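PDB 4ATG: TAF6 from Antonospora locustae, which probably serves as a subunit of the general transcription factor TFIID, its HEAT-repeat C-terminal domain being implicated in assembly of the complex with Taf9. Local coordinates for residues 147-151 against 180-185. Numbering follows the deposited sequence.
Sequences EDSQY and IGKKKV
Two helix starts lie side by side: 147-151 opens helix 147-160, and 180-185 carries the chain from helix 162-179 into helix 183-194. G181, just past the end of helix 162-179, takes positive phi (57°/42°) and turns the chain; K182 (-72°/124°) is the N-cap residue, and helical angles follow from K183. CA atoms pair E147 with K182 (6.0 Å) and Y151 with V185 (5.1 Å), so both helices set off in the same direction. E147, chi1 and chi2 t, reaches the amino-terminal end of helix 183-194, where its OE2 accepts a hydrogen bond from K184 N (3.2 Å, 165°) and lies 3.5 Å from K183 N. D148 has its CB turned away, yet with chi1 m its OD1 returns to form a salt bridge with K184 NZ (2.9 Å), an ammonium shared with D104 of helix 104-121. Q150 reaches the turn: its NE2 lies 3.5 Å from I180 CG2, while its OE1 and NE2 are hydrogen-bonded to Y176 OH and D142 O respectively, and its CB packs on V185 CG2 (3.8 Å). Y151, chi1 t, offers a ring face to the extended K184, with CD 4.2 Å (CH-pi) and NZ 4.9 Å (cation-pi) from the centroid; V185 CG2 sits 3.7 Å from Y151 N and 3.5 Å from E147 O. Such side-by-side packing of a helix on the next but one is as expected in a HEAT-repeat solenoid. Chemically, a glutamate carboxylate meets a helix N-terminus, where amide hydrogens lack intrahelical acceptors, while one lysine joins two acidic groups and an aromatic face, so charge pairing sits beside apolar contact of K184 methylenes and V185 with Y151.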
loop_
_atom_site.group_PDB
_atom_site.type_symbol
_atom_site.label_atom_id
_atom_site.label_comp_id
_atom_site.label_asym_id
_atom_site.label_seq_id
_atom_site.Cartn_x
_atom_site.Cartn_y
_atom_site.Cartn_z
ATOM N N GLU A 147 11.385 11.422 9.381
ATOM C CA GLU A 147 10.523 11.060 10.504
ATOM C C GLU A 147 9.209 10.431 10.017
ATOM O O GLU A 147 8.770 9.427 10.578
ATOM C CB GLU A 147 10.225 12.313 11.335
ATOM C CG GLU A 147 9.358 12.058 12.557
ATOM C CD GLU A 147 9.254 13.252 13.476
ATOM O OE1 GLU A 147 8.783 14.320 13.020
ATOM O OE2 GLU A 147 9.626 13.114 14.663
ATOM N N ASP A 148 8.576 11.034 8.988
ATOM C CA ASP A 148 7.301 10.556 8.453
ATOM C C ASP A 148 7.435 9.196 7.770
ATOM O O ASP A 148 6.538 8.355 7.917
ATOM C CB ASP A 148 6.674 11.608 7.516
ATOM C CG ASP A 148 6.119 12.842 8.213
ATOM O OD1 ASP A 148 6.090 12.862 9.474
ATOM O OD2 ASP A 148 5.675 13.772 7.505
ATOM N N SER A 149 8.575 8.958 7.070
ATOM C CA SER A 149 8.834 7.667 6.411
ATOM C C SER A 149 8.999 6.556 7.447
ATOM O O SER A 149 8.395 5.495 7.311
ATOM C CB SER A 149 10.078 7.743 5.529
ATOM O OG SER A 149 9.796 8.463 4.343
ATOM N N GLN A 150 9.814 6.807 8.493
ATOM C CA GLN A 150 10.065 5.848 9.567
ATOM C C GLN A 150 8.783 5.556 10.340
ATOM O O GLN A 150 8.575 4.419 10.759
ATOM C CB GLN A 150 11.128 6.395 10.530
ATOM C CG GLN A 150 12.530 6.500 9.905
ATOM C CD GLN A 150 13.474 7.227 10.830
ATOM O OE1 GLN A 150 13.070 7.825 11.831
ATOM N NE2 GLN A 150 14.759 7.196 10.515
ATOM N N TYR A 151 7.928 6.581 10.517
ATOM C CA TYR A 151 6.637 6.459 11.207
ATOM C C TYR A 151 5.710 5.540 10.412
ATOM O O TYR A 151 5.046 4.686 10.997
ATOM C CB TYR A 151 5.989 7.838 11.400
ATOM C CG TYR A 151 4.602 7.780 11.987
ATOM C CD1 TYR A 151 4.409 7.640 13.360
ATOM C CD2 TYR A 151 3.476 7.873 11.175
ATOM C CE1 TYR A 151 3.130 7.575 13.908
ATOM C CE2 TYR A 151 2.191 7.786 11.711
ATOM C CZ TYR A 151 2.026 7.649 13.080
ATOM O OH TYR A 151 0.771 7.611 13.629
ATOM N N ILE A 180 18.456 7.011 16.528
ATOM C CA ILE A 180 17.664 7.886 15.660
ATOM C C ILE A 180 16.774 8.761 16.534
ATOM O O ILE A 180 16.961 9.978 16.561
ATOM C CB ILE A 180 16.929 7.097 14.530
ATOM C CG1 ILE A 180 17.938 6.278 13.679
ATOM C CG2 ILE A 180 16.121 8.043 13.642
ATOM C CD1 ILE A 180 17.320 5.096 12.807
ATOM N N GLY A 181 15.859 8.126 17.262
ATOM C CA GLY A 181 14.998 8.769 18.249
ATOM C C GLY A 181 14.129 9.922 17.794
ATOM O O GLY A 181 14.008 10.908 18.521
ATOM N N LYS A 182 13.506 9.821 16.610
ATOM C CA LYS A 182 12.587 10.874 16.155
ATOM C C LYS A 182 11.322 10.758 17.004
ATOM O O LYS A 182 10.780 9.660 17.152
ATOM C CB LYS A 182 12.307 10.794 14.643
ATOM C CG LYS A 182 13.498 11.210 13.759
ATOM C CD LYS A 182 13.786 12.719 13.807
ATOM C CE LYS A 182 15.063 13.073 13.092
ATOM N NZ LYS A 182 15.503 14.460 13.400
ATOM N N LYS A 183 10.940 11.867 17.668
ATOM C CA LYS A 183 9.834 11.951 18.631
ATOM C C LYS A 183 8.512 11.322 18.195
ATOM O O LYS A 183 7.904 10.587 18.976
ATOM C CB LYS A 183 9.631 13.395 19.130
ATOM C CG LYS A 183 10.838 13.996 19.871
ATOM C CD LYS A 183 10.977 13.501 21.315
ATOM C CE LYS A 183 12.265 13.972 21.946
ATOM N NZ LYS A 183 12.478 13.364 23.286
ATOM N N LYS A 184 8.078 11.580 16.953
ATOM C CA LYS A 184 6.827 11.024 16.433
ATOM C C LYS A 184 6.919 9.493 16.331
ATOM O O LYS A 184 5.912 8.799 16.516
ATOM C CB LYS A 184 6.506 11.639 15.067
ATOM C CG LYS A 184 5.083 11.430 14.586
ATOM C CD LYS A 184 5.039 11.532 13.074
ATOM C CE LYS A 184 3.749 12.131 12.615
ATOM N NZ LYS A 184 3.784 12.433 11.167
ATOM N N VAL A 185 8.131 8.979 16.033
ATOM C CA VAL A 185 8.384 7.538 15.905
ATOM C C VAL A 185 8.464 6.919 17.310
ATOM O O VAL A 185 7.807 5.917 17.562
ATOM C CB VAL A 185 9.632 7.222 15.029
ATOM C CG1 VAL A 185 9.855 5.715 14.887
ATOM C CG2 VAL A 185 9.511 7.872 13.649
#